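Local coordinates for uncharacterized protein (Streptococcus pneumoniae, PDB 3LFT) that probably serves as the substrate-binding protein of an ABC transporter and is captured here with L-tryptophan in its pocket, at residues Asn132-Glu144 and Ala161-Thr173. Numbering follows the deposited sequence. Where two conformers were deposited one is given.
Sequences NVKTIGALYSSSE and AGLTVETFAVPST
With chi1 at 68°, CG of Y140 sits between its own backbone N and carbonyl carbon, which lays the ring beside the neighbouring strand: A169 CB makes a CH-pi contact over one face, 4.1 Å from the ring centroid, while T167 CB meets the rim near the ring plane, 4.0 Å from Y140 CE2. A water joins Y140 OH to T167 OG1, weakly on the threonine side. On the side of the sheet that carries Y140, A138 CB packs against V165 CG1, and, at the start of the strands, I136 CD1 meets L163 CD1 at 3.6 Å; I136 also touches I126 of helix 119-129. On the opposite side of the sheet, with L139 and V170, F168 turns its ring edge to G137 CA, where no side chain intervenes, and M183 and T179 of helix 176-183 pack against the phenyl group. Within the sheet, backbone hydrogen bonds alternate between the strands from T164 N to K134 O (3.0 Å) up to V170 N to Y140 O (2.8 Å); the one from Y140 N to F168 O is weak at 3.5 Å. V170 O then receives S142 N from above its carbonyl plane. Strands 135-141 and 164-170 run parallel, their axes at an angle of 22°, with 164-170 at the sheet edge, and helix 145-160 links them: a classic beta-alpha-beta crossover in one lobe of a periplasmic-binding-protein fold.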
# COMPACT_ATOMS: atom_id res chain seq x y z
N ASN A 132 14.50 22.25 -6.47
CA ASN A 132 15.89 21.97 -6.87
C ASN A 132 16.17 20.50 -7.21
O ASN A 132 17.25 20.16 -7.72
CB ASN A 132 16.88 22.47 -5.79
CG ASN A 132 18.31 22.65 -6.32
OD1 ASN A 132 18.54 23.01 -7.48
ND2 ASN A 132 19.29 22.44 -5.44
N VAL A 133 15.20 19.63 -6.94
CA VAL A 133 15.34 18.20 -7.24
C VAL A 133 15.24 17.95 -8.74
O VAL A 133 14.25 18.32 -9.38
CB VAL A 133 14.27 17.40 -6.48
CG1 VAL A 133 14.08 16.00 -7.07
CG2 VAL A 133 14.64 17.33 -5.01
N LYS A 134 16.27 17.32 -9.31
CA LYS A 134 16.33 17.01 -10.74
C LYS A 134 16.20 15.51 -11.04
O LYS A 134 15.53 15.10 -11.99
CB LYS A 134 17.64 17.55 -11.33
CG LYS A 134 17.79 19.06 -11.19
CD LYS A 134 19.18 19.51 -11.62
CE LYS A 134 19.37 21.00 -11.40
NZ LYS A 134 20.76 21.39 -11.75
N THR A 135 16.85 14.71 -10.20
CA THR A 135 16.86 13.26 -10.37
C THR A 135 16.25 12.60 -9.13
O THR A 135 16.60 12.93 -8.00
CB THR A 135 18.29 12.71 -10.61
OG1 THR A 135 18.91 13.44 -11.69
CG2 THR A 135 18.28 11.21 -10.95
N ILE A 136 15.34 11.67 -9.38
CA ILE A 136 14.69 10.92 -8.32
C ILE A 136 15.13 9.47 -8.36
O ILE A 136 15.18 8.86 -9.43
CB ILE A 136 13.16 10.96 -8.51
CG1 ILE A 136 12.66 12.40 -8.39
CG2 ILE A 136 12.46 10.07 -7.50
CD1 ILE A 136 11.28 12.63 -8.95
N GLY A 137 15.44 8.89 -7.21
CA GLY A 137 15.69 7.45 -7.11
C GLY A 137 14.44 6.77 -6.60
O GLY A 137 13.95 7.09 -5.51
N ALA A 138 13.91 5.82 -7.37
CA ALA A 138 12.75 5.03 -6.98
C ALA A 138 13.25 3.79 -6.25
O ALA A 138 13.90 2.95 -6.87
CB ALA A 138 11.92 4.64 -8.24
N LEU A 139 12.99 3.70 -4.95
CA LEU A 139 13.37 2.54 -4.12
C LEU A 139 12.13 1.67 -3.91
O LEU A 139 11.13 2.14 -3.38
CB LEU A 139 13.91 3.04 -2.78
CG LEU A 139 14.27 1.97 -1.75
CD1 LEU A 139 15.45 1.14 -2.23
CD2 LEU A 139 14.57 2.61 -0.42
N TYR A 140 12.22 0.40 -4.29
CA TYR A 140 11.05 -0.48 -4.25
C TYR A 140 11.51 -1.91 -4.37
O TYR A 140 12.69 -2.19 -4.67
CB TYR A 140 10.09 -0.17 -5.40
CG TYR A 140 10.59 -0.48 -6.80
CD1 TYR A 140 10.05 -1.56 -7.51
CD2 TYR A 140 11.56 0.31 -7.42
CE1 TYR A 140 10.47 -1.85 -8.81
CE2 TYR A 140 11.98 0.02 -8.72
CZ TYR A 140 11.42 -1.05 -9.40
OH TYR A 140 11.84 -1.33 -10.69
N SER A 141 10.58 -2.84 -4.17
CA SER A 141 10.94 -4.25 -4.27
C SER A 141 10.62 -4.84 -5.64
O SER A 141 9.54 -4.61 -6.20
CB SER A 141 10.23 -5.01 -3.17
OG SER A 141 10.60 -6.37 -3.27
N SER A 142 11.56 -5.63 -6.17
CA SER A 142 11.30 -6.45 -7.35
C SER A 142 10.34 -7.62 -7.02
O SER A 142 9.87 -8.31 -7.93
CB SER A 142 12.63 -6.95 -7.94
OG SER A 142 13.40 -7.60 -6.94
N SER A 143 10.04 -7.84 -5.74
CA SER A 143 9.10 -8.92 -5.34
C SER A 143 7.63 -8.52 -5.45
O SER A 143 6.76 -9.36 -5.33
CB SER A 143 9.42 -9.48 -3.93
OG SER A 143 9.17 -8.49 -2.91
N GLU A 144 7.34 -7.25 -5.67
CA GLU A 144 5.96 -6.76 -5.51
C GLU A 144 5.33 -6.29 -6.81
O GLU A 144 5.73 -5.26 -7.36
CB GLU A 144 5.95 -5.67 -4.47
CG GLU A 144 6.30 -6.25 -3.12
CD GLU A 144 5.97 -5.36 -1.96
OE1 GLU A 144 4.96 -4.64 -1.96
OE2 GLU A 144 6.77 -5.41 -1.00
N ALA A 161 7.15 16.18 -16.41
CA ALA A 161 7.37 17.35 -15.56
C ALA A 161 8.85 17.76 -15.52
O ALA A 161 9.22 18.67 -14.78
CB ALA A 161 6.86 17.09 -14.15
N GLY A 162 9.67 17.08 -16.32
CA GLY A 162 11.06 17.44 -16.47
C GLY A 162 12.01 16.87 -15.44
O GLY A 162 13.12 17.38 -15.27
N LEU A 163 11.58 15.80 -14.78
CA LEU A 163 12.42 15.09 -13.82
C LEU A 163 12.94 13.80 -14.43
O LEU A 163 12.40 13.31 -15.42
CB LEU A 163 11.60 14.77 -12.56
CG LEU A 163 11.11 15.98 -11.77
CD1 LEU A 163 10.06 15.54 -10.77
CD2 LEU A 163 12.27 16.66 -11.06
N THR A 164 14.00 13.25 -13.84
CA THR A 164 14.53 11.95 -14.25
C THR A 164 14.37 10.97 -13.09
O THR A 164 14.52 11.34 -11.92
CB THR A 164 16.01 12.05 -14.66
OG1 THR A 164 16.13 12.93 -15.79
CG2 THR A 164 16.57 10.67 -15.06
N VAL A 165 14.01 9.73 -13.42
CA VAL A 165 13.83 8.69 -12.41
C VAL A 165 14.79 7.55 -12.75
O VAL A 165 14.81 7.04 -13.88
CB VAL A 165 12.39 8.14 -12.37
CG1 VAL A 165 12.27 7.01 -11.36
CG2 VAL A 165 11.39 9.24 -12.06
N GLU A 166 15.63 7.23 -11.76
CA GLU A 166 16.50 6.06 -11.82
C GLU A 166 15.94 5.04 -10.84
O GLU A 166 15.57 5.39 -9.71
CB GLU A 166 17.94 6.43 -11.43
CG GLU A 166 18.96 5.29 -11.59
CD GLU A 166 20.42 5.77 -11.60
OE1 GLU A 166 21.31 4.92 -11.83
OE2 GLU A 166 20.66 6.98 -11.39
N THR A 167 15.88 3.79 -11.27
CA THR A 167 15.29 2.73 -10.44
C THR A 167 16.32 1.97 -9.61
O THR A 167 17.43 1.67 -10.09
CB THR A 167 14.45 1.76 -11.28
OG1 THR A 167 15.26 1.21 -12.32
CG2 THR A 167 13.27 2.51 -11.89
N PHE A 168 15.97 1.69 -8.36
CA PHE A 168 16.80 0.96 -7.41
C PHE A 168 15.91 -0.09 -6.76
O PHE A 168 15.39 0.11 -5.65
CB PHE A 168 17.45 1.89 -6.39
CG PHE A 168 18.38 2.89 -7.00
CD1 PHE A 168 19.75 2.59 -7.13
CD2 PHE A 168 17.90 4.11 -7.48
CE1 PHE A 168 20.61 3.52 -7.70
CE2 PHE A 168 18.76 5.03 -8.06
CZ PHE A 168 20.12 4.74 -8.17
N ALA A 169 15.72 -1.18 -7.48
CA ALA A 169 14.92 -2.28 -6.97
C ALA A 169 15.75 -3.16 -6.05
O ALA A 169 16.95 -3.39 -6.29
CB ALA A 169 14.33 -3.10 -8.11
N VAL A 170 15.12 -3.61 -4.97
CA VAL A 170 15.70 -4.60 -4.07
C VAL A 170 14.83 -5.86 -4.06
O VAL A 170 13.60 -5.76 -4.21
CB VAL A 170 15.85 -4.04 -2.62
CG1 VAL A 170 16.82 -2.85 -2.60
CG2 VAL A 170 14.52 -3.59 -2.02
N PRO A 171 15.44 -7.05 -3.89
CA PRO A 171 14.60 -8.26 -3.80
C PRO A 171 14.00 -8.51 -2.42
O PRO A 171 13.07 -9.33 -2.29
CB PRO A 171 15.58 -9.39 -4.14
CG PRO A 171 16.91 -8.88 -3.66
CD PRO A 171 16.88 -7.39 -3.96
N SER A 172 14.54 -7.85 -1.40
CA SER A 172 14.14 -8.05 -0.01
C SER A 172 14.58 -6.87 0.84
O SER A 172 15.24 -5.95 0.34
CB SER A 172 14.74 -9.34 0.57
OG SER A 172 16.08 -9.10 1.01
N THR A 173 14.25 -6.92 2.12
CA THR A 173 14.63 -5.84 3.05
C THR A 173 16.12 -5.83 3.33
O THR A 173 16.68 -4.80 3.73
CB THR A 173 13.90 -5.93 4.40
OG1 THR A 173 14.03 -7.26 4.93
CG2 THR A 173 12.42 -5.58 4.26
O HOH W 1 16.02 15.25 -14.85
O HOH W 2 14.29 -2.02 -11.54